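Side-chain contact in CTP:phosphocholine Cytidylyltransferase (Streptococcus pneumoniae, PDB 1JYK), which transfers a cytidylyl group from CTP to phosphocholine, probably forming CDP-choline with release of pyrophosphate: residues V97-Y102 against N107-Y112. Sequence-based numbering, arbitrary orientation.
Sequences VFNDKY and NFYSLY
N99 reaches across to helix 108-112 and meets both Y109 and S110. Its ND2 donates to S110 OG at 2.9 Å, a bent bond (137° at the hydrogen) with the hydroxyl close to the amide plane. The other branch, OD1, lies at the edge of the Y109 ring, 3.2 Å from CD2. The amide and ring planes are 61° apart. K101 approaches ring carbons CD2 and CE2 obliquely, its CG 3.2 Å from Y109 CE2. Beyond CG the lysine chain bends away, and NZ makes a weak hydrogen bond to Y105 OH.

The N99 amide is fixed from its own segment too: OD1 accepts from K101 N at 2.8 Å, the donor above the carbonyl plane. CG lies anti to the backbone N, which carries the amide to the helix; chi2 near 3° turns OD1 back toward K101 N and leaves ND2 facing S110 OG. Both amide ends are thus used. I77 of strand 74-78 touches N99 and S110.

The bond to K101 N makes an Asx turn, within the type I turn 99-102. The arrangement joins the loop after strand 95-98, parallel to strand 74-78 in the mixed sheet, to short helix 108-112 in the nucleotidyl transferase family region.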
loop_
_atom_site.group_PDB
_atom_site.type_symbol
_atom_site.label_atom_id
_atom_site.label_comp_id
_atom_site.label_asym_id
_atom_site.label_seq_id
_atom_site.Cartn_x
_atom_site.Cartn_y
_atom_site.Cartn_z
ATOM N N VAL A 97 12.998 1.794 6.858
ATOM C CA VAL A 97 12.829 0.901 8.003
ATOM C C VAL A 97 13.003 -0.540 7.525
ATOM O O VAL A 97 12.240 -1.033 6.684
ATOM C CB VAL A 97 11.445 1.076 8.654
ATOM C CG1 VAL A 97 11.286 0.113 9.822
ATOM C CG2 VAL A 97 11.284 2.502 9.128
ATOM N N PHE A 98 14.016 -1.209 8.064
ATOM C CA PHE A 98 14.331 -2.580 7.683
ATOM C C PHE A 98 13.443 -3.636 8.327
ATOM O O PHE A 98 13.302 -3.687 9.542
ATOM C CB PHE A 98 15.800 -2.874 8.016
ATOM C CG PHE A 98 16.246 -4.267 7.661
ATOM C CD1 PHE A 98 17.171 -4.933 8.456
ATOM C CD2 PHE A 98 15.750 -4.910 6.532
ATOM C CE1 PHE A 98 17.595 -6.218 8.130
ATOM C CE2 PHE A 98 16.168 -6.199 6.197
ATOM C CZ PHE A 98 17.092 -6.852 6.997
ATOM N N ASN A 99 12.845 -4.475 7.491
ATOM C CA ASN A 99 12.000 -5.565 7.953
ATOM C C ASN A 99 12.754 -6.855 7.636
ATOM O O ASN A 99 12.732 -7.336 6.501
ATOM C CB ASN A 99 10.658 -5.559 7.220
ATOM C CG ASN A 99 9.829 -6.795 7.521
ATOM O OD1 ASN A 99 10.232 -7.640 8.318
ATOM N ND2 ASN A 99 8.663 -6.906 6.887
ATOM N N ASP A 100 13.425 -7.414 8.639
ATOM C CA ASP A 100 14.199 -8.628 8.425
ATOM C C ASP A 100 13.355 -9.891 8.269
ATOM O O ASP A 100 13.877 -10.955 7.935
ATOM C CB ASP A 100 15.217 -8.808 9.550
ATOM C CG ASP A 100 14.571 -9.145 10.867
ATOM O OD1 ASP A 100 14.671 -10.312 11.296
ATOM O OD2 ASP A 100 13.967 -8.244 11.475
ATOM N N LYS A 101 12.054 -9.784 8.502
ATOM C CA LYS A 101 11.183 -10.943 8.346
ATOM C C LYS A 101 10.443 -10.850 7.016
ATOM O O LYS A 101 9.466 -11.557 6.792
ATOM C CB LYS A 101 10.164 -11.015 9.488
ATOM C CG LYS A 101 10.730 -10.710 10.866
ATOM C CD LYS A 101 11.979 -11.518 11.149
ATOM C CE LYS A 101 11.679 -13.001 11.156
ATOM N NZ LYS A 101 11.875 -13.579 12.509
ATOM N N TYR A 102 10.919 -9.979 6.133
ATOM C CA TYR A 102 10.277 -9.782 4.843
ATOM C C TYR A 102 10.040 -11.083 4.087
ATOM O O TYR A 102 9.107 -11.188 3.288
ATOM C CB TYR A 102 11.114 -8.833 3.983
ATOM C CG TYR A 102 12.389 -9.450 3.456
ATOM C CD1 TYR A 102 13.595 -9.280 4.134
ATOM C CD2 TYR A 102 12.391 -10.193 2.272
ATOM C CE1 TYR A 102 14.773 -9.831 3.649
ATOM C CE2 TYR A 102 13.565 -10.751 1.775
ATOM C CZ TYR A 102 14.750 -10.564 2.470
ATOM O OH TYR A 102 15.919 -11.107 1.994
ATOM N N ASN A 107 3.045 -9.310 5.078
ATOM C CA ASN A 107 3.223 -7.883 5.326
ATOM C C ASN A 107 2.553 -7.241 6.537
ATOM O O ASN A 107 2.647 -6.026 6.723
ATOM C CB ASN A 107 2.939 -7.077 4.042
ATOM C CG ASN A 107 1.462 -6.953 3.714
ATOM O OD1 ASN A 107 0.589 -7.346 4.484
ATOM N ND2 ASN A 107 1.181 -6.390 2.548
ATOM N N PHE A 108 1.892 -8.044 7.369
ATOM C CA PHE A 108 1.284 -7.523 8.597
ATOM C C PHE A 108 2.454 -6.967 9.417
ATOM O O PHE A 108 2.366 -5.914 10.053
ATOM C CB PHE A 108 0.619 -8.666 9.391
ATOM C CG PHE A 108 0.545 -8.425 10.893
ATOM C CD1 PHE A 108 1.622 -8.723 11.726
ATOM C CD2 PHE A 108 -0.608 -7.913 11.471
ATOM C CE1 PHE A 108 1.543 -8.507 13.115
ATOM C CE2 PHE A 108 -0.696 -7.695 12.858
ATOM C CZ PHE A 108 0.381 -7.993 13.678
ATOM N N TYR A 109 3.560 -7.703 9.382
ATOM C CA TYR A 109 4.750 -7.336 10.133
ATOM C C TYR A 109 5.418 -6.059 9.619
ATOM O O TYR A 109 6.039 -5.322 10.387
ATOM C CB TYR A 109 5.738 -8.506 10.130
ATOM C CG TYR A 109 6.865 -8.328 11.111
ATOM C CD1 TYR A 109 6.622 -8.255 12.485
ATOM C CD2 TYR A 109 8.173 -8.173 10.662
ATOM C CE1 TYR A 109 7.665 -8.026 13.388
ATOM C CE2 TYR A 109 9.220 -7.944 11.550
ATOM C CZ TYR A 109 8.963 -7.871 12.909
ATOM O OH TYR A 109 10.006 -7.634 13.776
ATOM N N SER A 110 5.297 -5.796 8.324
ATOM C CA SER A 110 5.871 -4.585 7.763
ATOM C C SER A 110 5.185 -3.392 8.419
ATOM O O SER A 110 5.831 -2.421 8.807
ATOM C CB SER A 110 5.652 -4.552 6.258
ATOM O OG SER A 110 6.607 -5.366 5.602
ATOM N N LEU A 111 3.865 -3.466 8.544
ATOM C CA LEU A 111 3.126 -2.388 9.177
ATOM C C LEU A 111 3.362 -2.403 10.691
ATOM O O LEU A 111 3.369 -1.345 11.326
ATOM C CB LEU A 111 1.628 -2.506 8.881
ATOM C CG LEU A 111 0.771 -1.325 9.360
ATOM C CD1 LEU A 111 1.283 -0.019 8.765
ATOM C CD2 LEU A 111 -0.672 -1.555 8.955
ATOM N N TYR A 112 3.548 -3.590 11.270
ATOM C CA TYR A 112 3.800 -3.689 12.711
ATOM C C TYR A 112 5.003 -2.828 13.109
ATOM O O TYR A 112 4.956 -2.095 14.102
ATOM C CB TYR A 112 4.076 -5.137 13.134
ATOM C CG TYR A 112 4.386 -5.244 14.610
ATOM C CD1 TYR A 112 3.358 -5.247 15.555
ATOM C CD2 TYR A 112 5.703 -5.238 15.072
ATOM C CE1 TYR A 112 3.625 -5.233 16.929
ATOM C CE2 TYR A 112 5.989 -5.223 16.447
ATOM C CZ TYR A 112 4.940 -5.216 17.370
ATOM O OH TYR A 112 5.196 -5.176 18.732
#